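Local coordinates for protein Ddb_g0293866 (Dictyostelium discoideum, PDB 5LW6) that binds ADP-ribose through the macrodomain described here and probably takes part in sensing DNA damage and regulating its repair, at residues 46-51 with 91-96; 99-104 with 131-136; 136-139 with 145-148. One frame throughout, in Å; residues are numbered along the deposited sequence.

Contact 1: 46-51 with 91-96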
loop_
_atom_site.group_PDB
_atom_site.type_symbol
_atom_site.label_atom_id
_atom_site.label_comp_id
_atom_site.label_asym_id
_atom_site.label_seq_id
_atom_site.Cartn_x
_atom_site.Cartn_y
_atom_site.Cartn_z
ATOM N N ARG A 46 22.800 -0.093 1.197
ATOM C CA ARG A 46 23.280 0.719 2.319
ATOM C C ARG A 46 23.480 2.150 1.898
ATOM O O ARG A 46 23.125 3.076 2.613
ATOM C CB ARG A 46 24.555 0.138 2.933
ATOM C CG ARG A 46 24.260 -1.011 3.903
ATOM C CD ARG A 46 23.480 -0.614 5.188
ATOM N NE ARG A 46 24.246 0.218 6.134
ATOM C CZ ARG A 46 25.071 -0.241 7.079
ATOM N NH1 ARG A 46 25.271 -1.559 7.226
ATOM N NH2 ARG A 46 25.689 0.615 7.887
ATOM N N LEU A 47 24.038 2.343 0.713
ATOM C CA LEU A 47 24.211 3.677 0.134
ATOM C C LEU A 47 23.059 3.806 -0.877
ATOM O O LEU A 47 22.794 2.907 -1.639
ATOM C CB LEU A 47 25.555 3.753 -0.593
ATOM C CG LEU A 47 26.801 3.607 0.322
ATOM C CD1 LEU A 47 28.027 3.464 -0.550
ATOM C CD2 LEU A 47 26.903 4.834 1.204
ATOM N N THR A 48 22.365 4.914 -0.848
ATOM C CA THR A 48 21.198 5.157 -1.701
ATOM C C THR A 48 21.218 6.592 -2.255
ATOM O O THR A 48 21.961 7.450 -1.827
ATOM C CB THR A 48 19.874 4.992 -0.939
ATOM O OG1 THR A 48 19.817 5.941 0.141
ATOM C CG2 THR A 48 19.696 3.526 -0.419
ATOM N N ASP A 49 20.474 6.764 -3.309
ATOM C CA ASP A 49 20.216 8.071 -3.907
ATOM C C ASP A 49 19.062 8.699 -3.141
ATOM O O ASP A 49 18.003 8.069 -2.985
ATOM C CB ASP A 49 19.815 7.843 -5.337
ATOM C CG ASP A 49 19.576 9.141 -6.113
ATOM O OD1 ASP A 49 19.488 10.254 -5.523
ATOM O OD2 ASP A 49 19.503 9.006 -7.361
ATOM N N ALA A 50 19.262 9.893 -2.642
ATOM C CA ALA A 50 18.190 10.568 -1.885
ATOM C C ALA A 50 16.917 10.757 -2.684
ATOM O O ALA A 50 15.827 10.857 -2.139
ATOM C CB ALA A 50 18.679 11.909 -1.438
ATOM N N LEU A 51 17.030 10.879 -3.980
ATOM C CA LEU A 51 15.876 10.948 -4.827
ATOM C C LEU A 51 15.099 9.642 -4.993
ATOM O O LEU A 51 13.997 9.646 -5.564
ATOM C CB LEU A 51 16.287 11.455 -6.189
ATOM C CG LEU A 51 16.950 12.825 -6.241
ATOM C CD1 LEU A 51 17.286 13.152 -7.699
ATOM C CD2 LEU A 51 16.140 13.938 -5.584
ATOM N N GLU A 91 19.176 0.307 7.302
ATOM C CA GLU A 91 18.922 1.068 6.080
ATOM C C GLU A 91 18.023 2.217 6.447
ATOM O O GLU A 91 16.807 2.080 6.505
ATOM C CB GLU A 91 18.315 0.169 5.028
ATOM C CG GLU A 91 19.371 -0.771 4.465
ATOM C CD GLU A 91 18.833 -1.894 3.617
ATOM O OE1 GLU A 91 18.869 -3.079 4.038
ATOM O OE2 GLU A 91 18.410 -1.628 2.479
ATOM N N ASP A 92 18.604 3.378 6.690
ATOM C CA ASP A 92 17.838 4.482 7.244
ATOM C C ASP A 92 17.066 5.276 6.210
ATOM O O ASP A 92 16.397 6.173 6.570
ATOM C CB ASP A 92 18.813 5.434 7.957
ATOM C CG ASP A 92 19.659 4.724 9.032
ATOM O OD1 ASP A 92 19.181 3.694 9.585
ATOM O OD2 ASP A 92 20.800 5.227 9.334
ATOM N N ASP A 93 17.127 4.942 4.904
ATOM C CA ASP A 93 16.297 5.634 3.931
ATOM C C ASP A 93 14.805 5.218 3.965
ATOM O O ASP A 93 13.950 5.898 3.398
ATOM C CB ASP A 93 16.799 5.478 2.486
ATOM C CG ASP A 93 16.664 4.087 1.978
ATOM O OD1 ASP A 93 17.321 3.194 2.550
ATOM O OD2 ASP A 93 15.911 3.884 0.970
ATOM N N ILE A 94 14.542 4.061 4.556
ATOM C CA ILE A 94 13.252 3.458 4.570
ATOM C C ILE A 94 12.396 4.152 5.590
ATOM O O ILE A 94 12.773 4.408 6.744
ATOM C CB ILE A 94 13.390 1.968 4.948
ATOM C CG1 ILE A 94 14.067 1.192 3.840
ATOM C CG2 ILE A 94 12.017 1.416 5.190
ATOM C CD1 ILE A 94 14.541 -0.190 4.220
ATOM N N LYS A 95 11.207 4.543 5.160
ATOM C CA LYS A 95 10.207 5.126 6.017
ATOM C C LYS A 95 8.880 4.527 5.602
ATOM O O LYS A 95 8.496 4.616 4.416
ATOM C CB LYS A 95 10.214 6.649 5.860
ATOM C CG LYS A 95 9.434 7.332 6.884
ATOM C CD LYS A 95 9.866 8.821 6.996
ATOM C CE LYS A 95 10.320 9.486 5.680
ATOM N NZ LYS A 95 9.382 10.552 5.160
ATOM N N LEU A 96 8.192 3.927 6.563
ATOM C CA LEU A 96 6.897 3.264 6.294
ATOM C C LEU A 96 5.826 3.973 7.092
ATOM O O LEU A 96 5.992 4.185 8.335
ATOM C CB LEU A 96 6.939 1.776 6.666
ATOM C CG LEU A 96 7.914 0.864 5.931
ATOM C CD1 LEU A 96 7.783 -0.575 6.394
ATOM C CD2 LEU A 96 7.766 0.983 4.449
#
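The type I beta turn from Glu91 to Ile94, which leads into strand 95-101 of this macrodomain, meets the loop before strand 55-59 through two pairs of side chains, Thr48 with Asp93 and Arg46 with Glu91. The turn belongs to the beta-alpha-beta crossover from strand 55-59 through helix 70-87 to strand 95-101, in the link from the helix to its second strand, and the incoming loop lies alongside it at the edge of the domain. No hydrogen bond crosses between the segments; the touch is van der Waals. Thr48 lays its methyl CG2 against the Asp93 carboxylate, 3.8 Å from OD1 and 4.0 Å from OD2, while its hydroxyl OG1 stands 3.8 Å from Asp93 CB. Asp93 reaches this place with CG between its backbone N and carbonyl carbon (chi1 68°). Both carboxylate oxygens find polar partners outside the two segments; OD1 forms a salt bridge with Arg54 NH2, which also pairs with Glu91 OE2. An alanine in place of Asp93 would probably leave the Thr48 methyl without its flat neighbour and Arg54 without one of its carboxylate partners, Glu91 remaining. At the other pair, methylene meets methylene, Arg46 CD lying 4.2 Å from Glu91 CG. Bends at chi2 and chi3 (-66° and -69°) fold the arginine chain so that CD approaches the glutamate while the guanidinium turns away from it; Arg46 NE stays 6.6 Å from Glu91 OE1, too far for a salt bridge. The buried Glu91 carboxylate is instead held by His88 ND1 on OE1, and by Lys45 N as well as Arg54 on OE2. Further along, an Asx turn bends the chain: Leu51 N donates to Asp49 OD1 at 3.0 Å, arriving from above the carboxylate plane.

Contact 2: 99-104 with 131-136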
loop_
_atom_site.group_PDB
_atom_site.type_symbol
_atom_site.label_atom_id
_atom_site.label_comp_id
_atom_site.label_asym_id
_atom_site.label_seq_id
_atom_site.Cartn_x
_atom_site.Cartn_y
_atom_site.Cartn_z
HETATM N N MSE A 99 -1.479 4.013 6.835
HETATM C CA MSE A 99 -2.620 4.871 7.035
HETATM C C MSE A 99 -3.784 4.013 7.478
HETATM O O MSE A 99 -4.200 3.125 6.779
HETATM C CB MSE A 99 -2.980 5.554 5.689
HETATM C CG MSE A 99 -1.765 6.379 5.215
HETATM SE SE MSE A 99 -2.047 7.256 3.492
HETATM C CE MSE A 99 -1.860 5.631 2.301
ATOM N N VAL A 100 -4.354 4.303 8.620
ATOM C CA VAL A 100 -5.440 3.551 9.211
ATOM C C VAL A 100 -6.687 4.447 9.381
ATOM O O VAL A 100 -6.612 5.546 9.951
ATOM C CB VAL A 100 -5.009 2.921 10.585
ATOM C CG1 VAL A 100 -6.169 2.241 11.263
ATOM C CG2 VAL A 100 -3.781 2.026 10.448
ATOM N N GLU A 101 -7.842 3.988 8.900
ATOM C CA GLU A 101 -9.039 4.797 9.024
ATOM C C GLU A 101 -9.463 4.879 10.495
ATOM O O GLU A 101 -9.233 3.961 11.305
ATOM C CB GLU A 101 -10.126 4.286 8.094
ATOM C CG GLU A 101 -9.767 4.495 6.613
ATOM C CD GLU A 101 -10.796 3.911 5.644
ATOM O OE1 GLU A 101 -11.942 3.636 6.089
ATOM O OE2 GLU A 101 -10.429 3.652 4.459
ATOM N N LYS A 102 -9.989 6.035 10.859
ATOM C CA LYS A 102 -10.337 6.330 12.284
ATOM C C LYS A 102 -11.155 5.225 12.884
ATOM O O LYS A 102 -11.036 4.900 14.084
ATOM C CB LYS A 102 -11.188 7.596 12.316
ATOM C CG LYS A 102 -11.491 8.108 13.717
ATOM C CD LYS A 102 -12.319 9.417 13.694
ATOM C CE LYS A 102 -13.695 9.225 13.051
ATOM N NZ LYS A 102 -14.454 10.503 12.848
ATOM N N SER A 103 -12.070 4.729 12.109
ATOM C CA SER A 103 -12.969 3.695 12.632
ATOM C C SER A 103 -12.252 2.440 13.082
ATOM O O SER A 103 -12.727 1.721 13.955
ATOM C CB SER A 103 -14.072 3.399 11.652
ATOM O OG SER A 103 -13.730 2.647 10.522
ATOM N N ILE A 104 -11.114 2.129 12.456
ATOM C CA ILE A 104 -10.351 0.905 12.738
ATOM C C ILE A 104 -9.252 1.184 13.787
ATOM O O ILE A 104 -8.851 0.278 14.500
ATOM C CB ILE A 104 -9.684 0.399 11.455
ATOM C CG1 ILE A 104 -10.676 0.250 10.285
ATOM C CG2 ILE A 104 -8.785 -0.845 11.676
ATOM C CD1 ILE A 104 -11.509 -0.970 10.283
ATOM N N GLU A 131 -9.244 10.152 8.447
ATOM C CA GLU A 131 -10.659 10.099 8.712
ATOM C C GLU A 131 -11.370 9.026 7.900
ATOM O O GLU A 131 -12.177 8.282 8.447
ATOM C CB GLU A 131 -11.266 11.482 8.463
ATOM C CG GLU A 131 -12.774 11.513 8.530
ATOM C CD GLU A 131 -13.295 11.456 9.956
ATOM O OE1 GLU A 131 -12.513 11.788 10.893
ATOM O OE2 GLU A 131 -14.495 11.109 10.114
ATOM N N ASN A 132 -11.074 8.963 6.609
ATOM C CA ASN A 132 -11.684 7.971 5.667
ATOM C C ASN A 132 -10.832 7.838 4.457
ATOM O O ASN A 132 -9.848 8.566 4.334
ATOM C CB ASN A 132 -13.088 8.339 5.233
ATOM C CG ASN A 132 -13.172 9.671 4.545
ATOM O OD1 ASN A 132 -12.688 9.848 3.437
ATOM N ND2 ASN A 132 -13.733 10.653 5.252
ATOM N N SER A 133 -11.143 6.896 3.571
ATOM C CA SER A 133 -10.226 6.609 2.464
ATOM C C SER A 133 -10.032 7.771 1.479
ATOM O O SER A 133 -9.092 7.758 0.680
ATOM C CB SER A 133 -10.719 5.355 1.674
ATOM O OG SER A 133 -11.881 5.678 0.936
ATOM N N ASN A 134 -10.910 8.779 1.534
ATOM C CA ASN A 134 -10.781 9.918 0.607
ATOM C C ASN A 134 -10.293 11.201 1.286
ATOM O O ASN A 134 -10.293 12.215 0.659
ATOM C CB ASN A 134 -12.098 10.159 -0.139
ATOM C CG ASN A 134 -12.349 9.074 -1.194
ATOM O OD1 ASN A 134 -13.337 8.346 -1.130
ATOM N ND2 ASN A 134 -11.476 8.956 -2.094
ATOM N N SER A 135 -9.832 11.110 2.521
ATOM C CA SER A 135 -9.425 12.306 3.258
ATOM C C SER A 135 -8.235 12.993 2.663
ATOM O O SER A 135 -7.285 12.339 2.324
ATOM C CB SER A 135 -8.991 11.978 4.717
ATOM O OG SER A 135 -10.109 11.600 5.460
ATOM N N LEU A 136 -8.232 14.339 2.675
ATOM C CA LEU A 136 -7.099 15.027 2.099
ATOM C C LEU A 136 -5.834 14.934 2.890
ATOM O O LEU A 136 -4.715 15.127 2.330
ATOM C CB LEU A 136 -7.421 16.508 1.788
ATOM C CG LEU A 136 -8.220 16.701 0.496
ATOM C CD1 LEU A 136 -8.624 18.163 0.352
ATOM C CD2 LEU A 136 -7.424 16.307 -0.736
HETATM O O HOH W 1 -13.347 5.169 4.092
HETATM O O HOH W 2 -13.144 6.060 9.671
#
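Lys102 and Glu131 form a surface salt bridge just beyond the ends of strands 95-101 and 125-130, parallel neighbours in the macrodomain sheet. The two side chains run side by side and point the same way, each with CG anti to its own backbone N. Lys102 NZ donates to Glu131 OE2 at 2.8 Å, on the syn side and close to the carboxylate plane, and more weakly to Glu131 OE1 at 3.0 Å, so the ammonium straddles both oxygens. A bend at chi2 (76°) brings the Glu131 carboxylate round to the lysine although its CB sets off away from it. Beside this pair, Glu101 extends along the Asn132-Ser133 backbone until OE2 lies 3.3 Å from Ser133 CB. One water accepts from Ser133 N and donates weakly to Glu101 OE1; a second takes the N-H of Ser103 and donates to Glu131 O at 2.7 Å, joining the backbones beyond the strand ends. Further out, Ser64 OG weakly bonds Glu101 OE2, and Gln159 O holds Ser133 OG. The loop keeps its shape through a type I beta turn from Asn132 to Ser135. Ser135 OG accepts from Asn132 N, and an Asx turn closes as Asn134 N meets Asn132 OD1 on an in-plane lone pair at 2.8 Å.

Contact 3: 136-139 with 145-148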
loop_
_atom_site.group_PDB
_atom_site.type_symbol
_atom_site.label_atom_id
_atom_site.label_comp_id
_atom_site.label_asym_id
_atom_site.label_seq_id
_atom_site.Cartn_x
_atom_site.Cartn_y
_atom_site.Cartn_z
ATOM N N LEU A 136 -8.232 14.339 2.675
ATOM C CA LEU A 136 -7.099 15.027 2.099
ATOM C C LEU A 136 -5.834 14.934 2.890
ATOM O O LEU A 136 -4.715 15.127 2.330
ATOM C CB LEU A 136 -7.421 16.508 1.788
ATOM C CG LEU A 136 -8.220 16.701 0.496
ATOM C CD1 LEU A 136 -8.624 18.163 0.352
ATOM C CD2 LEU A 136 -7.424 16.307 -0.736
ATOM N N GLU A 137 -5.957 14.679 4.198
ATOM C CA GLU A 137 -4.780 14.608 5.085
ATOM C C GLU A 137 -3.818 13.500 4.719
ATOM O O GLU A 137 -2.696 13.493 5.110
ATOM C CB GLU A 137 -5.271 14.402 6.535
ATOM C CG GLU A 137 -6.066 13.075 6.640
ATOM C CD GLU A 137 -6.646 12.730 8.011
ATOM O OE1 GLU A 137 -5.823 12.617 9.003
ATOM O OE2 GLU A 137 -7.897 12.517 8.075
ATOM N N GLN A 138 -4.240 12.542 3.917
ATOM C CA GLN A 138 -3.384 11.419 3.566
ATOM C C GLN A 138 -2.284 11.658 2.550
ATOM O O GLN A 138 -1.379 10.870 2.425
ATOM C CB GLN A 138 -4.270 10.303 3.062
ATOM C CG GLN A 138 -4.724 10.350 1.656
ATOM C CD GLN A 138 -5.790 9.253 1.405
ATOM O OE1 GLN A 138 -5.455 8.081 1.196
ATOM N NE2 GLN A 138 -7.057 9.629 1.510
ATOM N N PHE A 139 -2.319 12.784 1.861
ATOM C CA PHE A 139 -1.480 12.949 0.694
ATOM C C PHE A 139 -0.145 13.674 0.942
ATOM O O PHE A 139 0.789 13.486 0.164
ATOM C CB PHE A 139 -2.302 13.674 -0.359
ATOM C CG PHE A 139 -3.456 12.858 -0.818
ATOM C CD1 PHE A 139 -3.280 11.655 -1.455
ATOM C CD2 PHE A 139 -4.728 13.272 -0.570
ATOM C CE1 PHE A 139 -4.366 10.917 -1.834
ATOM C CE2 PHE A 139 -5.822 12.507 -0.875
ATOM C CZ PHE A 139 -5.617 11.304 -1.531
ATOM N N LEU A 145 6.516 7.176 -2.410
ATOM C CA LEU A 145 5.689 6.139 -2.959
ATOM C C LEU A 145 4.347 6.145 -2.174
ATOM O O LEU A 145 4.328 6.198 -0.975
ATOM C CB LEU A 145 6.285 4.724 -2.907
ATOM C CG LEU A 145 7.619 4.560 -3.663
ATOM C CD1 LEU A 145 8.687 4.968 -2.697
ATOM C CD2 LEU A 145 7.814 3.109 -4.124
ATOM N N PHE A 146 3.249 6.151 -2.916
ATOM C CA PHE A 146 1.913 6.227 -2.320
ATOM C C PHE A 146 1.106 5.053 -2.861
ATOM O O PHE A 146 0.921 4.970 -4.062
ATOM C CB PHE A 146 1.231 7.547 -2.671
ATOM C CG PHE A 146 -0.071 7.752 -1.938
ATOM C CD1 PHE A 146 -1.261 7.229 -2.425
ATOM C CD2 PHE A 146 -0.096 8.376 -0.744
ATOM C CE1 PHE A 146 -2.463 7.355 -1.749
ATOM C CE2 PHE A 146 -1.276 8.561 -0.054
ATOM C CZ PHE A 146 -2.455 8.031 -0.496
ATOM N N ALA A 147 0.645 4.180 -1.969
ATOM C CA ALA A 147 -0.102 2.964 -2.327
ATOM C C ALA A 147 -1.570 3.187 -2.056
ATOM O O ALA A 147 -1.963 3.789 -1.008
ATOM C CB ALA A 147 0.364 1.799 -1.535
ATOM N N THR A 148 -2.388 2.662 -2.969
ATOM C CA THR A 148 -3.841 2.690 -2.867
ATOM C C THR A 148 -4.430 1.331 -3.223
ATOM O O THR A 148 -3.960 0.682 -4.139
ATOM C CB THR A 148 -4.412 3.819 -3.788
ATOM O OG1 THR A 148 -5.815 3.975 -3.584
ATOM C CG2 THR A 148 -4.145 3.585 -5.233
#
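Phe146 points its ring from strand 145-149, an inner strand of the macrodomain sheet, at Gln138 and Phe139 in the loop that precedes the strand. With CG anti to the backbone N (chi1 -173°), the ring stands out from the strand and presents its far end, CE2 and CZ, to the loop. Gln138 meets that end with two oxygens, both at the ring's edge. Its backbone O lies 3.4 Å from Phe146 CE2, near the ring plane, and its side-chain OE1 lies 3.4 Å from Phe146 CZ, in the plane. Electron-rich oxygens thus face the C-H rim rather than the pi cloud, an arrangement likely to be electrostatically favourable. The glutamine side chain crosses the phenylalanine at about a right angle, its amide turned 50° from the ring. What fixes the amide is its other end: NE2 donates to the backbone oxygens of Ser133 and Ser135, which leaves OE1 directed at Phe146. Phe139 comes to the same ring obliquely. The planes are inclined at 34° with centroids 5.3 Å apart, and the closest atoms are Phe139 CE1 and Phe146 CZ at 3.7 Å. Leu163 and Met166 of helix 161-167 also touch Phe139, so the contact lies inside the fold, with the loop packed between that helix and the sheet. Strands 55-59 and 213-217 flank the strand of Phe146, while helix 237-253 touches its neighbours Leu145 and Ala147, in keeping with the layered alpha/beta/alpha build of a macrodomain. Within the loop Gln138 also lies over its neighbour, CG sitting 3.3 Å above the plane of the Phe139 ring, over the centre.

From the N terminus, the three contacts come in series, none nested in or crossing another. Contact 1 closes the longest loop, carrying strand 55-59 and helix 70-87 between its segments and tying the early loop to the start of strand 95-101. Contact 2 takes up the far end of that same strand, about 27 Å away between centres, and spans helix 107-116 and strand 125-130. Contact 3 begins at Leu136, where contact 2 ends, and closes a short loop onto strand 145-149. Contacts 2 and 3 touch directly: Glu137 OE2 probably accepts from Glu131 N at 2.7 Å, and the selenomethionine Met99 packs on Phe146.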